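PDB 2RA8: WGR domain-containing protein, which is of unknown function but joins an N-terminal WGR domain, a module often linked to nucleic-acid binding, to a leucine-rich-repeat domain. Local coordinates for residues A[268-271]-A[272-276]; A[123-126]-A[127-131]. All coordinates share one frame; numbering follows the deposited sequence.

Interaction 1: residues A[268-271]-A[272-276]; sequences VVEM and FLESD
The ring of Phe272 carries Val268 along its CD2–CE2 side, Val268 CG1 lying 3.5 Å from Phe272 CE2. Val269 CA sits at the ring edge near its plane, and Val268 O reaches it obliquely. A valine methyl and an aromatic side chain one turn apart thus point the same way off one helix, and the ring goes on to an edge-to-face contact with Phe246. A chi1 of -86° keeps Phe272 CG beside its own backbone N, back over the preceding turn. Alongside, Val269 CG1 meets Leu273 CD1 at 4.1 Å. The other flat groups are the carboxylates of Glu270 and Glu274, turned 55° apart, with Glu270 OE2 only 3.0 Å from Glu274 OE1. Such a like-charged approach would be eased by Arg243, which makes a salt bridge to Glu270 and a weak, longer ion pair to Glu274. The helix backbone pairs the same residues, most nearly straight where Leu273 N donates to Val269 O (3.1 Å, 176°). Val268 and Phe272 face Ile259 and Leu257 of strand 256-260, as in the helix of a beta-alpha-beta unit in a leucine-rich-repeat fold.

Interaction 2: residues A[123-126]-A[127-131]; sequences DCSD and IADGI
Cys124 and Ile127 meet on the buried side of the first turn of a helix, where the tight packing gathers round the Cys124 carbonyl. Cys124, the N-cap residue, turns this group into the helix: Ala128 N donates to Cys124 O at 3.0 Å, nearly straight at 170°, while Ile127 N adds a weak, strongly bent bond to the same oxygen. One acceptor therefore anchors two successive amides. Ile127 CB packs on this oxygen as well, 3.4 Å from Cys124 O. The side chains themselves approach only modestly: with CG1 beside its own backbone N (chi1 -48°), the isoleucine brings Ile127 CG1 to 4.3 Å from Cys124 CB. Just ahead of the helix Asp123 forms an Asx turn, Asp123 OD1 accepting from Ser125 N at 3.0 Å, with the donor above the carboxylate plane.

The other side is looser and wetter. Ser125 and Asp129 stand one turn apart, yet Ser125 OG and Asp129 OD1 are 4.1 Å from each other, and a water spans them, donating to Asp129 OD1 at 2.8 Å and hydrogen-bonded to Ser125 OG. The water thus links the two side chains, while in the main chain Asp129 N donates to Ser125 O. Gly130 N continues the ladder with a short bond of 2.7 Å to Asp126 O. Asp126 and Asp129 are both exposed.

Toward the interior, Ile127 packs on Leu96 and Met97 of helix 96-102 and, together with Cys124, on Trp146 of strand 143-146. Ala128 reaches Val167 of helix 165-169, placing helix 125-132 between its two helical neighbours and against the parallel sheet.

In the fold
After the antiparallel sheet formed by strands between 3 and 67, the chain enters a long parallel sheet whose strands lie side by side in sequence order. Interaction 2 comes first, at the start of helix 125-132, on the path from strand 111-114 to strand 143-146. Interaction 1 follows much later, in the later part of helix 265-274 and running into the loop that follows, between strands 256-260 and 283-285. Each is a local contact within one helix, so neither closes a long loop, and the two run in series without nesting or crossing. The centres of interactions 1 and 2 are about 38 Å apart. The nearest atoms of interactions 1 and 2 are about 27 Å apart, so they do not touch; the shared sheet links these two connecting helices.

Interaction 1: residues A[268-271]-A[272-276]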
loop_
_atom_site.group_PDB
_atom_site.type_symbol
_atom_site.label_atom_id
_atom_site.label_comp_id
_atom_site.label_asym_id
_atom_site.label_seq_id
_atom_site.Cartn_x
_atom_site.Cartn_y
_atom_site.Cartn_z
ATOM N N VAL A 268 24.921 7.274 9.891
ATOM C CA VAL A 268 24.997 5.838 9.625
ATOM C C VAL A 268 25.946 5.566 8.487
ATOM O O VAL A 268 26.666 4.559 8.484
ATOM C CB VAL A 268 23.576 5.252 9.321
ATOM C CG1 VAL A 268 23.653 3.759 9.026
ATOM C CG2 VAL A 268 22.650 5.503 10.511
ATOM N N VAL A 269 25.976 6.470 7.515
ATOM C CA VAL A 269 26.876 6.313 6.387
ATOM C C VAL A 269 28.299 6.317 6.898
ATOM O O VAL A 269 29.133 5.526 6.460
ATOM C CB VAL A 269 26.698 7.455 5.363
ATOM C CG1 VAL A 269 27.675 7.281 4.202
ATOM C CG2 VAL A 269 25.265 7.484 4.863
ATOM N N GLU A 270 28.581 7.212 7.840
ATOM C CA GLU A 270 29.915 7.313 8.416
ATOM C C GLU A 270 30.293 6.014 9.113
ATOM O O GLU A 270 31.408 5.513 8.961
ATOM C CB GLU A 270 29.971 8.470 9.426
ATOM C CG GLU A 270 31.365 8.742 9.965
ATOM C CD GLU A 270 31.358 9.634 11.197
ATOM O OE1 GLU A 270 30.796 10.747 11.118
ATOM O OE2 GLU A 270 31.917 9.218 12.240
HETATM N N MSE A 271 29.358 5.460 9.879
HETATM C CA MSE A 271 29.604 4.213 10.597
HETATM C C MSE A 271 30.028 3.124 9.662
HETATM O O MSE A 271 30.981 2.389 9.938
HETATM C CB MSE A 271 28.351 3.771 11.339
HETATM C CG MSE A 271 27.918 4.751 12.396
HETATM SE SE MSE A 271 26.455 4.088 13.457
HETATM C CE MSE A 271 26.124 5.679 14.480
ATOM N N PHE A 272 29.316 3.004 8.543
ATOM C CA PHE A 272 29.646 1.996 7.552
ATOM C C PHE A 272 31.055 2.189 7.051
ATOM O O PHE A 272 31.886 1.284 7.135
ATOM C CB PHE A 272 28.673 2.061 6.360
ATOM C CG PHE A 272 27.410 1.262 6.554
ATOM C CD1 PHE A 272 27.422 -0.124 6.436
ATOM C CD2 PHE A 272 26.213 1.893 6.868
ATOM C CE1 PHE A 272 26.257 -0.863 6.629
ATOM C CE2 PHE A 272 25.050 1.155 7.061
ATOM C CZ PHE A 272 25.078 -0.220 6.940
ATOM N N LEU A 273 31.338 3.387 6.543
ATOM C CA LEU A 273 32.648 3.690 5.971
ATOM C C LEU A 273 33.829 3.479 6.872
ATOM O O LEU A 273 34.890 3.077 6.405
ATOM C CB LEU A 273 32.670 5.124 5.426
ATOM C CG LEU A 273 31.668 5.421 4.296
ATOM C CD1 LEU A 273 31.715 6.888 3.929
ATOM C CD2 LEU A 273 31.987 4.569 3.086
ATOM N N GLU A 274 33.661 3.724 8.167
ATOM C CA GLU A 274 34.761 3.570 9.114
ATOM C C GLU A 274 34.846 2.215 9.763
ATOM O O GLU A 274 35.772 1.956 10.533
ATOM C CB GLU A 274 34.643 4.614 10.216
ATOM C CG GLU A 274 33.347 4.509 10.995
ATOM C CD GLU A 274 33.185 5.612 12.021
ATOM O OE1 GLU A 274 33.575 6.764 11.730
ATOM O OE2 GLU A 274 32.647 5.330 13.111
ATOM N N SER A 275 33.897 1.336 9.453
ATOM C CA SER A 275 33.852 0.007 10.060
ATOM C C SER A 275 34.695 -1.062 9.400
ATOM O O SER A 275 34.996 -0.998 8.204
ATOM C CB SER A 275 32.397 -0.474 10.115
ATOM O OG SER A 275 32.299 -1.764 10.694
ATOM N N ASP A 276 35.074 -2.068 10.184
ATOM C CA ASP A 276 35.868 -3.161 9.654
ATOM C C ASP A 276 34.958 -4.231 9.099
ATOM O O ASP A 276 35.419 -5.189 8.489
ATOM C CB ASP A 276 36.781 -3.741 10.746
ATOM C CG ASP A 276 36.018 -4.509 11.810
ATOM O OD1 ASP A 276 34.782 -4.353 11.907
ATOM O OD2 ASP A 276 36.668 -5.267 12.559
#

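Interaction 2: residues A[123-126]-A[127-131]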
loop_
_atom_site.group_PDB
_atom_site.type_symbol
_atom_site.label_atom_id
_atom_site.label_comp_id
_atom_site.label_asym_id
_atom_site.label_seq_id
_atom_site.Cartn_x
_atom_site.Cartn_y
_atom_site.Cartn_z
ATOM N N ASP A 123 -1.021 -6.735 26.448
ATOM C CA ASP A 123 0.258 -6.949 25.780
ATOM C C ASP A 123 0.119 -8.317 25.162
ATOM O O ASP A 123 -0.975 -8.883 25.175
ATOM C CB ASP A 123 1.445 -6.909 26.760
ATOM C CG ASP A 123 1.242 -7.786 27.991
ATOM O OD1 ASP A 123 0.555 -8.825 27.902
ATOM O OD2 ASP A 123 1.795 -7.435 29.057
ATOM N N CYS A 124 1.192 -8.882 24.621
ATOM C CA CYS A 124 1.060 -10.195 23.994
ATOM C C CYS A 124 1.495 -11.324 24.887
ATOM O O CYS A 124 1.970 -12.357 24.408
ATOM C CB CYS A 124 1.854 -10.226 22.685
ATOM S SG CYS A 124 3.547 -9.637 22.852
ATOM N N SER A 125 1.312 -11.143 26.193
ATOM C CA SER A 125 1.700 -12.152 27.187
ATOM C C SER A 125 1.091 -13.524 27.004
ATOM O O SER A 125 1.764 -14.539 27.222
ATOM C CB SER A 125 1.359 -11.661 28.594
ATOM O OG SER A 125 2.547 -11.421 29.322
ATOM N N ASP A 126 -0.187 -13.572 26.632
ATOM C CA ASP A 126 -0.881 -14.839 26.424
ATOM C C ASP A 126 -0.237 -15.624 25.324
ATOM O O ASP A 126 -0.110 -16.848 25.405
ATOM C CB ASP A 126 -2.348 -14.599 26.054
ATOM C CG ASP A 126 -3.223 -14.362 27.260
ATOM O OD1 ASP A 126 -2.808 -13.601 28.159
ATOM O OD2 ASP A 126 -4.334 -14.930 27.301
ATOM N N ILE A 127 0.168 -14.911 24.276
ATOM C CA ILE A 127 0.797 -15.526 23.117
ATOM C C ILE A 127 2.174 -16.038 23.496
ATOM O O ILE A 127 2.512 -17.192 23.227
ATOM C CB ILE A 127 0.912 -14.504 21.972
ATOM C CG1 ILE A 127 -0.445 -13.773 21.784
ATOM C CG2 ILE A 127 1.341 -15.199 20.698
ATOM C CD1 ILE A 127 -1.615 -14.694 21.466
ATOM N N ALA A 128 2.977 -15.193 24.130
ATOM C CA ALA A 128 4.312 -15.620 24.536
ATOM C C ALA A 128 4.223 -16.801 25.488
ATOM O O ALA A 128 4.941 -17.791 25.327
ATOM C CB ALA A 128 5.054 -14.477 25.192
ATOM N N ASP A 129 3.341 -16.697 26.481
ATOM C CA ASP A 129 3.152 -17.755 27.471
ATOM C C ASP A 129 2.620 -19.009 26.832
ATOM O O ASP A 129 3.103 -20.114 27.111
ATOM C CB ASP A 129 2.182 -17.299 28.566
ATOM C CG ASP A 129 2.810 -16.298 29.525
ATOM O OD1 ASP A 129 3.544 -15.398 29.059
ATOM O OD2 ASP A 129 2.561 -16.406 30.744
ATOM N N GLY A 130 1.621 -18.844 25.969
ATOM C CA GLY A 130 1.041 -19.983 25.284
ATOM C C GLY A 130 2.084 -20.764 24.502
ATOM O O GLY A 130 2.112 -21.993 24.554
ATOM N N ILE A 131 2.951 -20.062 23.778
ATOM C CA ILE A 131 3.986 -20.736 23.000
ATOM C C ILE A 131 4.967 -21.441 23.913
ATOM O O ILE A 131 5.283 -22.612 23.708
ATOM C CB ILE A 131 4.745 -19.729 22.082
ATOM C CG1 ILE A 131 3.836 -19.297 20.921
ATOM C CG2 ILE A 131 6.025 -20.368 21.548
ATOM C CD1 ILE A 131 4.376 -18.094 20.119
HETATM O O HOH W 1 4.835 -13.015 28.450
#